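Local coordinates for protein nicotinamide-nucleotide adenylyltransferase NadR family / Ribosylnicotinamide kinase (Lactococcus lactis subsp. cremoris, PDB 6GYE) that binds nicotinamide riboside and probably phosphorylates it in a P-loop kinase domain, on the salvage route to NAD+, at residues A129-L132 with K133-F136; P137-G140 with N141-V145; R214-E217 with E218-I222; K228-D231 with Y232-I236; D364-H367 with E368-V372. All coordinates share one frame; numbering follows the deposited sequence. Where two conformers were deposited one is given.

Contact 1 (A129-L132 with K133-F136); sequences AAEL and KKRF
E131 draws two basic side chains onto one of its oxygens at the end of helix 126-133. K134 NZ meets E131 OE2 at 3.0 Å, on the syn side but out of the carboxylate plane. R135 NH1 takes the anti lone pair of the same E131 OE2, at 2.8 Å. Together the three form a salt-bridge network. R135 NH1 also donates to the carbonyl E131 O at 2.9 Å, close to its guanidinium plane. One nitrogen thus grips both the backbone and the carboxylate of E131. A bend in the E131 chain (chi2 -59°) turns the carboxylate toward both partners. R135 NE is satisfied by D98 OD1. Among the backbone acceptors, A129 O takes K133 N at 2.9 Å. A130 O receives a weak bond from K134 N, at 3.4 Å. L132 O accepts R135 N at 2.9 Å. L132 and F136 cross at about a right angle, with L132 CG 4.1 Å from F136 CE1. E131 and R135 both rest on W97 of helix 95-110. L132 reaches L104 of that helix, and with F136 it packs on F121 of strand 118-123 and V145 of strand 142-147.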
loop_
_atom_site.group_PDB
_atom_site.type_symbol
_atom_site.label_atom_id
_atom_site.label_comp_id
_atom_site.label_asym_id
_atom_site.label_seq_id
_atom_site.Cartn_x
_atom_site.Cartn_y
_atom_site.Cartn_z
ATOM N N ALA A 129 18.010 20.420 -18.254
ATOM C CA ALA A 129 19.376 20.901 -18.121
ATOM C C ALA A 129 19.538 22.275 -18.749
ATOM O O ALA A 129 20.024 23.211 -18.102
ATOM C CB ALA A 129 20.339 19.900 -18.746
ATOM N N ALA A 130 19.083 22.435 -19.994
ATOM C CA ALA A 130 19.292 23.703 -20.691
ATOM C C ALA A 130 18.538 24.840 -20.015
ATOM O O ALA A 130 19.066 25.955 -19.903
ATOM C CB ALA A 130 18.891 23.580 -22.163
ATOM N N GLU A 131 17.296 24.589 -19.585
ATOM C CA GLU A 131 16.511 25.641 -18.943
ATOM C C GLU A 131 17.093 26.007 -17.584
ATOM O O GLU A 131 17.086 27.179 -17.188
ATOM C CB GLU A 131 15.048 25.203 -18.806
ATOM C CG GLU A 131 14.329 24.970 -20.137
ATOM C CD GLU A 131 14.287 26.210 -21.051
ATOM O OE1 GLU A 131 14.033 26.047 -22.265
ATOM O OE2 GLU A 131 14.515 27.342 -20.567
ATOM N N LEU A 132 17.618 25.022 -16.865
ATOM C CA LEU A 132 18.236 25.299 -15.576
ATOM C C LEU A 132 19.519 26.113 -15.735
ATOM O O LEU A 132 19.746 27.079 -14.994
ATOM C CB LEU A 132 18.499 23.984 -14.854
ATOM C CG LEU A 132 18.676 24.038 -13.348
ATOM C CD1 LEU A 132 17.621 24.932 -12.740
ATOM C CD2 LEU A 132 18.510 22.628 -12.828
ATOM N N LYS A 133 20.377 25.737 -16.696
ATOM C CA LYS A 133 21.660 26.421 -16.856
ATOM C C LYS A 133 21.496 27.912 -17.140
ATOM O O LYS A 133 22.392 28.700 -16.819
ATOM C CB LYS A 133 22.494 25.761 -17.963
ATOM C CG LYS A 133 23.410 24.649 -17.466
ATOM C CD LYS A 133 23.686 23.603 -18.542
ATOM C CE LYS A 133 24.319 24.204 -19.766
ATOM N NZ LYS A 133 24.486 23.186 -20.840
ATOM N N LYS A 134 20.398 28.316 -17.786
ATOM C CA LYS A 134 20.157 29.736 -18.041
ATOM C C LYS A 134 19.701 30.516 -16.807
ATOM O O LYS A 134 19.690 31.748 -16.850
ATOM C CB LYS A 134 19.122 29.910 -19.154
ATOM C CG LYS A 134 19.509 29.294 -20.486
ATOM C CD LYS A 134 18.453 29.575 -21.556
ATOM C CE LYS A 134 17.081 29.100 -21.097
ATOM N NZ LYS A 134 16.006 29.409 -22.078
ATOM N N ARG A 135 19.326 29.850 -15.717
ATOM C CA ARG A 135 18.634 30.514 -14.616
ATOM C C ARG A 135 19.355 30.360 -13.280
ATOM O O ARG A 135 18.719 30.464 -12.229
ATOM C CB ARG A 135 17.196 30.004 -14.503
ATOM C CG ARG A 135 16.299 30.425 -15.667
ATOM C CD ARG A 135 14.989 29.653 -15.637
ATOM N NE ARG A 135 14.039 30.108 -16.650
ATOM C CZ ARG A 135 14.070 29.729 -17.925
ATOM N NH1 ARG A 135 15.013 28.904 -18.358
ATOM N NH2 ARG A 135 13.155 30.172 -18.770
ATOM N N PHE A 136 20.663 30.129 -13.293
ATOM C CA PHE A 136 21.422 30.136 -12.050
ATOM C C PHE A 136 21.375 31.530 -11.428
ATOM O O PHE A 136 21.746 32.510 -12.090
ATOM C CB PHE A 136 22.873 29.732 -12.306
ATOM C CG PHE A 136 23.044 28.309 -12.744
ATOM C CD1 PHE A 136 22.100 27.351 -12.421
ATOM C CD2 PHE A 136 24.166 27.925 -13.453
ATOM C CE1 PHE A 136 22.264 26.044 -12.811
ATOM C CE2 PHE A 136 24.338 26.622 -13.844
ATOM C CZ PHE A 136 23.387 25.676 -13.522
#

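Contact 2 (P137-G140 with N141-V145); sequences PADG and NQYAV
D139 faces two residues of the next segment, N141 and Y143, with its two carboxylate oxygens. Its side chain starts between the backbone N and the carbonyl carbon (chi1 57°), which aims the carboxylate at N141 and Y143. From CB the chain reaches CG, which lies at the edge of the Y143 ring, in its plane. D139 OD1 then accepts the backbone N141 N at 3.0 Å, from above the carboxylate plane. This closes an Asx turn. D139 OD1 also touches N141 CB at 3.3 Å. At the other tip, D139 OD2 takes the hydroxyl Y143 OH on its syn lone pair, at 2.6 Å. H109 NE2 also bonds to D139 OD2, so this oxygen has two partners, one in the strand and one in helix 95-110. Y143 OH is itself an acceptor: N141 ND2 donates to it at 3.0 Å, almost straight (177°) and in the amide plane. The other end of that amide, N141 OD1, binds L117 N. The hydroxyl therefore links carboxylate and amide, which should restrict its rotation. P137 CD lies 3.7 Å from Y143 CE2, and the two side chains cross at about a right angle. The chain turns at A138, the centre of an inverse gamma turn, and again at G140, which has positive phi. The loop leads into strand 142-147, an outermost strand of a five-stranded parallel sheet. Strand order 3-2-1-4-5 is that of a Rossmann-like fold, consistent with the nucleotidyltransferase half of NadR.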
loop_
_atom_site.group_PDB
_atom_site.type_symbol
_atom_site.label_atom_id
_atom_site.label_comp_id
_atom_site.label_asym_id
_atom_site.label_seq_id
_atom_site.Cartn_x
_atom_site.Cartn_y
_atom_site.Cartn_z
ATOM N N PRO A 137 20.951 31.662 -10.176
ATOM C CA PRO A 137 20.898 32.982 -9.543
ATOM C C PRO A 137 22.250 33.410 -8.994
ATOM O O PRO A 137 23.151 32.601 -8.758
ATOM C CB PRO A 137 19.883 32.796 -8.411
ATOM C CG PRO A 137 19.793 31.312 -8.169
ATOM C CD PRO A 137 20.592 30.590 -9.233
ATOM N N ALA A 138 22.373 34.726 -8.811
ATOM C CA ALA A 138 23.568 35.333 -8.227
ATOM C C ALA A 138 23.384 35.383 -6.716
ATOM O O ALA A 138 23.106 36.426 -6.121
ATOM C CB ALA A 138 23.810 36.714 -8.816
ATOM N N ASP A 139 23.531 34.214 -6.088
ATOM C CA ASP A 139 23.290 34.067 -4.660
ATOM C C ASP A 139 24.546 33.694 -3.883
ATOM O O ASP A 139 24.444 33.318 -2.710
ATOM C CB ASP A 139 22.195 33.024 -4.419
ATOM C CG ASP A 139 22.532 31.676 -5.028
ATOM O OD1 ASP A 139 23.659 31.513 -5.540
ATOM O OD2 ASP A 139 21.662 30.781 -4.996
ATOM N N GLY A 140 25.722 33.777 -4.501
ATOM C CA GLY A 140 26.949 33.373 -3.854
ATOM C C GLY A 140 27.300 31.905 -3.995
ATOM O O GLY A 140 28.369 31.499 -3.521
ATOM N N ASN A 141 26.434 31.094 -4.609
ATOM C CA ASN A 141 26.717 29.685 -4.861
ATOM C C ASN A 141 27.307 29.450 -6.248
ATOM O O ASN A 141 27.092 30.218 -7.188
ATOM C CB ASN A 141 25.455 28.836 -4.730
ATOM C CG ASN A 141 24.966 28.734 -3.319
ATOM O OD1 ASN A 141 25.742 28.827 -2.363
ATOM N ND2 ASN A 141 23.666 28.545 -3.171
ATOM N N GLN A 142 28.033 28.342 -6.359
ATOM C CA GLN A 142 28.522 27.814 -7.621
ATOM C C GLN A 142 27.619 26.658 -8.043
ATOM O O GLN A 142 27.386 25.726 -7.265
ATOM C CB GLN A 142 29.969 27.341 -7.483
ATOM C CG GLN A 142 30.650 26.994 -8.805
ATOM C CD GLN A 142 31.948 26.213 -8.618
ATOM O OE1 GLN A 142 32.032 25.306 -7.782
ATOM N NE2 GLN A 142 32.976 26.590 -9.373
ATOM N N TYR A 143 27.084 26.743 -9.256
ATOM C CA TYR A 143 26.123 25.784 -9.774
ATOM C C TYR A 143 26.652 25.055 -10.989
ATOM O O TYR A 143 27.305 25.647 -11.852
ATOM C CB TYR A 143 24.816 26.461 -10.155
ATOM C CG TYR A 143 24.058 26.954 -8.965
ATOM C CD1 TYR A 143 23.364 26.056 -8.154
ATOM C CD2 TYR A 143 24.032 28.307 -8.637
ATOM C CE1 TYR A 143 22.660 26.485 -7.051
ATOM C CE2 TYR A 143 23.323 28.755 -7.528
ATOM C CZ TYR A 143 22.640 27.829 -6.738
ATOM O OH TYR A 143 21.934 28.231 -5.632
ATOM N N ALA A 144 26.343 23.765 -11.051
ATOM C CA ALA A 144 26.627 22.948 -12.212
ATOM C C ALA A 144 25.445 22.012 -12.409
ATOM O O ALA A 144 24.795 21.592 -11.449
ATOM C CB ALA A 144 27.938 22.154 -12.056
ATOM N N VAL A 145 25.172 21.691 -13.664
ATOM C CA VAL A 145 24.130 20.749 -14.033
ATOM C C VAL A 145 24.831 19.571 -14.677
ATOM O O VAL A 145 25.697 19.757 -15.536
ATOM C CB VAL A 145 23.092 21.376 -14.980
ATOM C CG1 VAL A 145 22.216 20.307 -15.585
ATOM C CG2 VAL A 145 22.243 22.365 -14.226
#

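Contact 3 (R214-E217 with E218-I222); sequences REYE and EAFNI. With SO4 (sulfate ion), chain F.
The backbone from R214 runs helically, with E218 N bonded to R214 O and A219 N to E215 O, until N221 takes a positive phi of 66°. This is the C-terminal end of helix 212-220 in the P-loop kinase domain. E217 O closes it. It accepts I222 N at 3.2 Å, on a lone pair, and N221 N only weakly. R214 leaves the helix with CG anti to the backbone N (chi1 175°), bends at chi3 and brings its guanidinium to the sulfate. R214 NH2 makes weak bonds to sulfate O2, at 3.1 Å, and to O3, at 3.4 Å. Both oxygens sit at the guanidinium edge. The backbone amides of S190, T191, G192 and K193 also hold this sulfate, as does T194 OG1. The ion probably comes from the crystallisation liquor, but its cradle of amides is consistent with a P-loop phosphate site. R214 runs alongside E218 without pairing with it. E218 OE2 touches R214 CG at 3.4 Å, while the guanidinium points on to the anion. At the far end, F220 places CD2 over one face of the Y216 ring, 3.6 Å from Y216 CE2. The two ring planes stand 52° apart, so the pair is oblique. The hydroxyl Y216 OH is bound by D231 OD1. Beside F220, I222 reaches the same tyrosine, with I222 CD1 3.8 Å from Y216 CE1.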
loop_
_atom_site.group_PDB
_atom_site.type_symbol
_atom_site.label_atom_id
_atom_site.label_comp_id
_atom_site.label_asym_id
_atom_site.label_seq_id
_atom_site.Cartn_x
_atom_site.Cartn_y
_atom_site.Cartn_z
ATOM N N ARG A 214 -11.693 -15.656 17.068
ATOM C CA ARG A 214 -11.285 -16.850 17.793
ATOM C C ARG A 214 -10.260 -16.518 18.869
ATOM O O ARG A 214 -10.363 -17.002 19.998
ATOM C CB ARG A 214 -10.741 -17.894 16.825
ATOM C CG ARG A 214 -10.173 -19.138 17.487
ATOM C CD ARG A 214 -9.934 -20.167 16.423
ATOM N NE ARG A 214 -11.037 -20.130 15.460
ATOM C CZ ARG A 214 -11.008 -20.668 14.244
ATOM N NH1 ARG A 214 -9.915 -21.288 13.811
ATOM N NH2 ARG A 214 -12.076 -20.577 13.461
ATOM N N GLU A 215 -9.245 -15.717 18.537
ATOM C CA GLU A 215 -8.276 -15.331 19.561
ATOM C C GLU A 215 -8.973 -14.610 20.706
ATOM O O GLU A 215 -8.752 -14.916 21.884
ATOM C CB GLU A 215 -7.176 -14.437 18.971
ATOM C CG GLU A 215 -6.091 -14.088 20.003
ATOM C CD GLU A 215 -5.441 -12.722 19.805
ATOM O OE1 GLU A 215 -4.913 -12.455 18.704
ATOM O OE2 GLU A 215 -5.451 -11.920 20.767
ATOM N N TYR A 216 -9.841 -13.658 20.362
ATOM C CA TYR A 216 -10.505 -12.840 21.363
ATOM C C TYR A 216 -11.328 -13.692 22.329
ATOM O O TYR A 216 -11.302 -13.466 23.549
ATOM C CB TYR A 216 -11.371 -11.810 20.632
ATOM C CG TYR A 216 -12.070 -10.807 21.504
ATOM C CD1 TYR A 216 -13.328 -11.082 22.037
ATOM C CD2 TYR A 216 -11.484 -9.575 21.785
ATOM C CE1 TYR A 216 -13.982 -10.171 22.837
ATOM C CE2 TYR A 216 -12.127 -8.648 22.590
ATOM C CZ TYR A 216 -13.379 -8.953 23.109
ATOM O OH TYR A 216 -14.028 -8.047 23.898
ATOM N N GLU A 217 -12.073 -14.666 21.804
ATOM C CA GLU A 217 -12.889 -15.498 22.674
ATOM C C GLU A 217 -12.053 -16.435 23.533
ATOM O O GLU A 217 -12.485 -16.792 24.635
ATOM C CB GLU A 217 -13.904 -16.284 21.858
ATOM C CG GLU A 217 -14.948 -15.384 21.253
ATOM C CD GLU A 217 -16.037 -16.157 20.557
ATOM O OE1 GLU A 217 -15.774 -17.290 20.136
ATOM O OE2 GLU A 217 -17.147 -15.623 20.416
ATOM N N GLU A 218 -10.877 -16.858 23.059
ATOM C CA GLU A 218 -10.001 -17.673 23.903
ATOM C C GLU A 218 -9.331 -16.832 24.988
ATOM O O GLU A 218 -9.309 -17.220 26.160
ATOM C CB GLU A 218 -8.942 -18.370 23.052
ATOM C CG GLU A 218 -9.463 -19.508 22.208
ATOM C CD GLU A 218 -8.422 -20.033 21.220
ATOM O OE1 GLU A 218 -7.208 -19.810 21.442
ATOM O OE2 GLU A 218 -8.825 -20.671 20.222
ATOM N N ALA A 219 -8.791 -15.668 24.607
ATOM C CA ALA A 219 -8.089 -14.809 25.554
ATOM C C ALA A 219 -9.035 -14.299 26.632
ATOM O O ALA A 219 -8.682 -14.272 27.815
ATOM C CB ALA A 219 -7.431 -13.635 24.815
ATOM N N PHE A 220 -10.247 -13.899 26.254
ATOM C CA PHE A 220 -11.176 -13.385 27.250
ATOM C C PHE A 220 -12.177 -14.428 27.726
ATOM O O PHE A 220 -12.915 -14.152 28.681
ATOM C CB PHE A 220 -11.878 -12.136 26.713
ATOM C CG PHE A 220 -10.927 -11.000 26.476
ATOM C CD1 PHE A 220 -10.367 -10.323 27.560
ATOM C CD2 PHE A 220 -10.546 -10.639 25.177
ATOM C CE1 PHE A 220 -9.453 -9.300 27.365
ATOM C CE2 PHE A 220 -9.641 -9.612 24.966
ATOM C CZ PHE A 220 -9.091 -8.934 26.067
ATOM N N ASN A 221 -12.180 -15.631 27.117
ATOM C CA ASN A 221 -12.861 -16.802 27.682
ATOM C C ASN A 221 -14.384 -16.583 27.700
ATOM O O ASN A 221 -15.033 -16.691 28.737
ATOM C CB ASN A 221 -12.299 -17.097 29.083
ATOM C CG ASN A 221 -12.747 -18.441 29.662
ATOM O OD1 ASN A 221 -13.307 -19.279 28.974
ATOM N ND2 ASN A 221 -12.484 -18.638 30.944
ATOM N N ILE A 222 -14.941 -16.227 26.540
ATOM C CA ILE A 222 -16.374 -15.987 26.393
ATOM C C ILE A 222 -16.843 -16.664 25.112
ATOM O O ILE A 222 -16.074 -16.815 24.158
ATOM C CB ILE A 222 -16.718 -14.473 26.350
ATOM C CG1 ILE A 222 -15.876 -13.770 25.280
ATOM C CG2 ILE A 222 -16.466 -13.800 27.726
ATOM C CD1 ILE A 222 -16.133 -12.260 25.177
HETATM S S SO4 F . -13.460 -22.259 10.300
HETATM O O1 SO4 F . -13.155 -23.694 10.340
HETATM O O2 SO4 F . -14.104 -21.821 11.532
HETATM O O3 SO4 F . -12.250 -21.456 10.184
HETATM O O4 SO4 F . -14.355 -22.053 9.171
#

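Contact 4 (K228-D231 with Y232-I236); sequences KMDD and YARMI
Y232 N donates to K228 O at 3.2 Å, and this opens the backbone ladder of helix 229-247. A233 N to M229 O follows at 3.1 Å. R234 N then bonds to D230 O. M235 N to D231 O is the shortest of the four, at 2.8 Å. Next come the side-chain bonds at the helix start. D231 turns back toward the first turn, with CG anti to its carbonyl carbon (chi1 -59°). D231 OD2 takes the backbone K228 N on its anti lone pair, at 2.7 Å and nearly straight. K228 is the N-cap residue and D231 stands three places on. The side chain inside the helix thus accepts the amide of the cap residue. D231 OD1 has its own partner in helix 212-220, so both oxygens are held, which limits rotation of the carboxylate. Charge pairing is weaker. D230 OD2 and R234 NE form a long salt bridge of 3.9 Å, with carboxylate and guanidinium planes 75° apart. R234 has two conformers, so this pair is doubtful. The remaining contacts are packing. The edge of the Y232 ring meets the first turn, with Y232 CD2 3.3 Å from K228 O. Y232 is buried against Y268 and Y272 of helix 262-272. M235 CG lies against D231 O at 3.5 Å, and M235 also packs on Y212 and A213.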
loop_
_atom_site.group_PDB
_atom_site.type_symbol
_atom_site.label_atom_id
_atom_site.label_comp_id
_atom_site.label_asym_id
_atom_site.label_seq_id
_atom_site.Cartn_x
_atom_site.Cartn_y
_atom_site.Cartn_z
ATOM N N LYS A 228 -21.278 -8.880 23.522
ATOM C CA LYS A 228 -22.060 -7.650 23.580
ATOM C C LYS A 228 -21.489 -6.651 22.572
ATOM O O LYS A 228 -20.440 -6.882 21.945
ATOM C CB LYS A 228 -22.050 -7.031 24.981
ATOM C CG LYS A 228 -22.344 -7.982 26.127
ATOM C CD LYS A 228 -23.782 -8.467 26.154
ATOM C CE LYS A 228 -24.080 -9.172 27.469
ATOM N NZ LYS A 228 -23.797 -8.259 28.595
ATOM N N MET A 229 -22.175 -5.508 22.467
ATOM C CA MET A 229 -21.797 -4.473 21.505
ATOM C C MET A 229 -20.308 -4.161 21.560
ATOM O O MET A 229 -19.649 -4.022 20.523
ATOM C CB MET A 229 -22.609 -3.205 21.767
ATOM C CG MET A 229 -22.292 -2.083 20.806
ATOM S SD MET A 229 -23.298 -0.632 21.172
ATOM C CE MET A 229 -22.719 -0.198 22.813
ATOM N N ASP A 230 -19.757 -4.072 22.767
ATOM C CA ASP A 230 -18.382 -3.626 22.919
ATOM C C ASP A 230 -17.395 -4.689 22.461
ATOM O O ASP A 230 -16.314 -4.354 21.962
ATOM C CB ASP A 230 -18.139 -3.236 24.367
ATOM C CG ASP A 230 -16.785 -2.642 24.578
ATOM O OD1 ASP A 230 -16.454 -1.650 23.891
ATOM O OD2 ASP A 230 -16.056 -3.162 25.443
ATOM N N ASP A 231 -17.756 -5.966 22.608
ATOM C CA ASP A 231 -16.933 -7.027 22.049
ATOM C C ASP A 231 -16.839 -6.897 20.532
ATOM O O ASP A 231 -15.751 -7.024 19.955
ATOM C CB ASP A 231 -17.520 -8.381 22.431
ATOM C CG ASP A 231 -17.606 -8.571 23.932
ATOM O OD1 ASP A 231 -16.570 -8.408 24.607
ATOM O OD2 ASP A 231 -18.711 -8.877 24.426
ATOM N N TYR A 232 -17.979 -6.645 19.872
ATOM C CA TYR A 232 -17.973 -6.494 18.424
ATOM C C TYR A 232 -17.076 -5.341 18.011
ATOM O O TYR A 232 -16.293 -5.465 17.064
ATOM C CB TYR A 232 -19.401 -6.313 17.896
ATOM C CG TYR A 232 -20.165 -7.616 17.830
ATOM C CD1 TYR A 232 -20.022 -8.469 16.742
ATOM C CD2 TYR A 232 -21.014 -8.004 18.862
ATOM C CE1 TYR A 232 -20.703 -9.679 16.670
ATOM C CE2 TYR A 232 -21.704 -9.211 18.806
ATOM C CZ TYR A 232 -21.543 -10.042 17.707
ATOM O OH TYR A 232 -22.214 -11.240 17.636
ATOM N N ALA A 233 -17.139 -4.232 18.750
ATOM C CA ALA A 233 -16.272 -3.105 18.442
ATOM C C ALA A 233 -14.815 -3.520 18.519
ATOM O O ALA A 233 -14.023 -3.218 17.615
ATOM C CB ALA A 233 -16.549 -1.948 19.393
ATOM N N ARG A 234 -14.440 -4.228 19.589
ATOM C CA ARG A 234 -13.056 -4.669 19.722
ATOM C C ARG A 234 -12.675 -5.677 18.642
ATOM O O ARG A 234 -11.513 -5.714 18.219
ATOM C CB ARG A 234 -12.816 -5.244 21.121
ATOM C CG ARG A 234 -12.433 -4.171 22.141
ATOM C CD ARG A 234 -12.433 -4.704 23.556
ATOM N NE ARG A 234 -12.254 -3.628 24.527
ATOM C CZ ARG A 234 -11.133 -3.403 25.204
ATOM N NH1 ARG A 234 -10.083 -4.198 25.030
ATOM N NH2 ARG A 234 -11.072 -2.390 26.065
ATOM N N MET A 235 -13.631 -6.482 18.169
ATOM C CA MET A 235 -13.337 -7.382 17.062
ATOM C C MET A 235 -13.157 -6.630 15.749
ATOM O O MET A 235 -12.370 -7.057 14.899
ATOM C CB MET A 235 -14.430 -8.443 16.941
ATOM C CG MET A 235 -14.286 -9.513 17.998
ATOM S SD MET A 235 -15.536 -10.794 18.000
ATOM C CE MET A 235 -16.955 -9.839 17.561
ATOM N N ILE A 236 -13.841 -5.503 15.565
ATOM C CA ILE A 236 -13.628 -4.725 14.349
ATOM C C ILE A 236 -12.186 -4.233 14.287
ATOM O O ILE A 236 -11.449 -4.536 13.341
ATOM C CB ILE A 236 -14.629 -3.562 14.258
ATOM C CG1 ILE A 236 -16.048 -4.109 14.106
ATOM C CG2 ILE A 236 -14.279 -2.649 13.092
ATOM C CD1 ILE A 236 -17.122 -3.140 14.488
#

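Contact 5 (D364-H367 with E368-V372); sequences DAVH and EYTGV
At the C-terminal end of helix 358-370, the H367 imidazole meets V372 at its edge, and the Y369 ring meets A365 in the same way. V372 O lies in the H367 ring plane and accepts H367 ND1 along a straight line (177°). The distance of 2.5 Å is short, and its exact value should not be pressed. Y369 CD1 points at A365 O, 3.3 Å away, near the ring plane. The E368 carboxylate stands almost upright to the imidazole, with planes 85° apart, and E368 OE2 is 3.7 Å from H367 CD2. A carboxylate so near could stabilise a positive charge on the imidazole. G371 breaks the helix with positive phi. The imidazole reaches V372 because H367 CG lies anti to the backbone N (chi1 172°). G371 N still bonds to H367 O, at 2.9 Å. V366 O is shared: T370 N and T370 OG1 both donate to it, each at 2.9 Å. T370 OG1 in turn accepts V372 N at 3.3 Å, which makes an ST turn. D364 OD1 and E368 OE2 are like charges close together, but D364 OD2 is bound by Y355 OH. Toward the parallel sheet of the kinase domain, V366 packs on F257, A365 on L298 and T370 on I255. On this side V366 CG1 touches V372 CG1 at 3.9 Å.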
loop_
_atom_site.group_PDB
_atom_site.type_symbol
_atom_site.label_atom_id
_atom_site.label_comp_id
_atom_site.label_asym_id
_atom_site.label_seq_id
_atom_site.Cartn_x
_atom_site.Cartn_y
_atom_site.Cartn_z
ATOM N N ASP A 364 -6.982 -21.711 -8.106
ATOM C CA ASP A 364 -7.158 -21.225 -9.472
ATOM C C ASP A 364 -7.685 -19.793 -9.485
ATOM O O ASP A 364 -7.252 -18.971 -10.306
ATOM C CB ASP A 364 -8.092 -22.154 -10.248
ATOM C CG ASP A 364 -8.058 -21.899 -11.752
ATOM O OD1 ASP A 364 -6.940 -21.814 -12.316
ATOM O OD2 ASP A 364 -9.146 -21.815 -12.374
ATOM N N ALA A 365 -8.622 -19.471 -8.590
ATOM C CA ALA A 365 -9.096 -18.096 -8.518
ATOM C C ALA A 365 -7.960 -17.172 -8.110
ATOM O O ALA A 365 -7.827 -16.071 -8.653
ATOM C CB ALA A 365 -10.283 -17.976 -7.561
ATOM N N VAL A 366 -7.095 -17.628 -7.197
ATOM C CA VAL A 366 -5.902 -16.854 -6.848
ATOM C C VAL A 366 -5.054 -16.602 -8.088
ATOM O O VAL A 366 -4.614 -15.472 -8.347
ATOM C CB VAL A 366 -5.098 -17.564 -5.745
ATOM C CG1 VAL A 366 -3.739 -16.886 -5.531
ATOM C CG2 VAL A 366 -5.891 -17.544 -4.426
ATOM N N HIS A 367 -4.848 -17.644 -8.892
ATOM C CA HIS A 367 -4.087 -17.498 -10.129
ATOM C C HIS A 367 -4.701 -16.445 -11.052
ATOM O O HIS A 367 -4.004 -15.537 -11.514
ATOM C CB HIS A 367 -3.990 -18.835 -10.865
ATOM C CG HIS A 367 -3.391 -18.700 -12.225
ATOM N ND1 HIS A 367 -2.080 -18.318 -12.421
ATOM C CD2 HIS A 367 -3.939 -18.816 -13.457
ATOM C CE1 HIS A 367 -1.841 -18.226 -13.716
ATOM N NE2 HIS A 367 -2.950 -18.528 -14.366
ATOM N N GLU A 368 -6.010 -16.534 -11.310
ATOM C CA GLU A 368 -6.638 -15.587 -12.229
ATOM C C GLU A 368 -6.598 -14.150 -11.708
ATOM O O GLU A 368 -6.501 -13.217 -12.504
ATOM C CB GLU A 368 -8.083 -15.991 -12.524
ATOM C CG GLU A 368 -8.265 -17.366 -13.150
ATOM C CD GLU A 368 -7.682 -17.464 -14.569
ATOM O OE1 GLU A 368 -7.594 -16.425 -15.270
ATOM O OE2 GLU A 368 -7.323 -18.588 -14.991
ATOM N N TYR A 369 -6.663 -13.937 -10.396
ATOM C CA TYR A 369 -6.787 -12.570 -9.894
ATOM C C TYR A 369 -5.459 -11.938 -9.499
ATOM O O TYR A 369 -5.409 -10.719 -9.322
ATOM C CB TYR A 369 -7.730 -12.517 -8.684
ATOM C CG TYR A 369 -9.204 -12.492 -9.021
ATOM C CD1 TYR A 369 -9.874 -13.645 -9.438
ATOM C CD2 TYR A 369 -9.937 -11.316 -8.897
ATOM C CE1 TYR A 369 -11.233 -13.614 -9.744
ATOM C CE2 TYR A 369 -11.294 -11.274 -9.201
ATOM C CZ TYR A 369 -11.940 -12.419 -9.624
ATOM O OH TYR A 369 -13.292 -12.353 -9.919
ATOM N N THR A 370 -4.389 -12.720 -9.338
ATOM C CA THR A 370 -3.099 -12.159 -8.972
ATOM C C THR A 370 -1.995 -12.412 -9.977
ATOM O O THR A 370 -0.960 -11.742 -9.898
ATOM C CB THR A 370 -2.611 -12.704 -7.625
ATOM O OG1 THR A 370 -2.177 -14.064 -7.795
ATOM C CG2 THR A 370 -3.719 -12.607 -6.546
ATOM N N GLY A 371 -2.124 -13.406 -10.839
ATOM C CA GLY A 371 -1.101 -13.679 -11.821
ATOM C C GLY A 371 -0.100 -14.723 -11.394
ATOM O O GLY A 371 0.745 -15.114 -12.203
ATOM N N VAL A 372 -0.158 -15.184 -10.142
ATOM C CA VAL A 372 0.880 -16.079 -9.644
ATOM C C VAL A 372 0.745 -17.443 -10.310
ATOM O O VAL A 372 -0.366 -17.929 -10.575
ATOM C CB VAL A 372 0.801 -16.188 -8.111
ATOM C CG1 VAL A 372 -0.494 -16.868 -7.676
ATOM C CG2 VAL A 372 1.983 -16.933 -7.590
#

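How the contacts relate
Contacts 1 and 2 join one helix, loop and strand in series and pack on each other. Contact 2 is a surface contact, and the others are partly buried. Contacts 3 and 4 touch across two successive helices of the kinase domain. They sit on the opposite side of the chain's centre from contacts 1 and 2, with centres of contacts 1 and 3 about 66 Å apart. Contact 4 is a helix start; contacts 1, 3 and 5 are helix ends. Charge pairs dominate contact 1 and a carboxylate-hydroxyl-amide chain contact 2. Contact 3 combines aromatic packing with an anion-facing arginine. Contact 4 sets a carboxylate on the N-cap amide, and contact 5 has an imidazole-carbonyl bond.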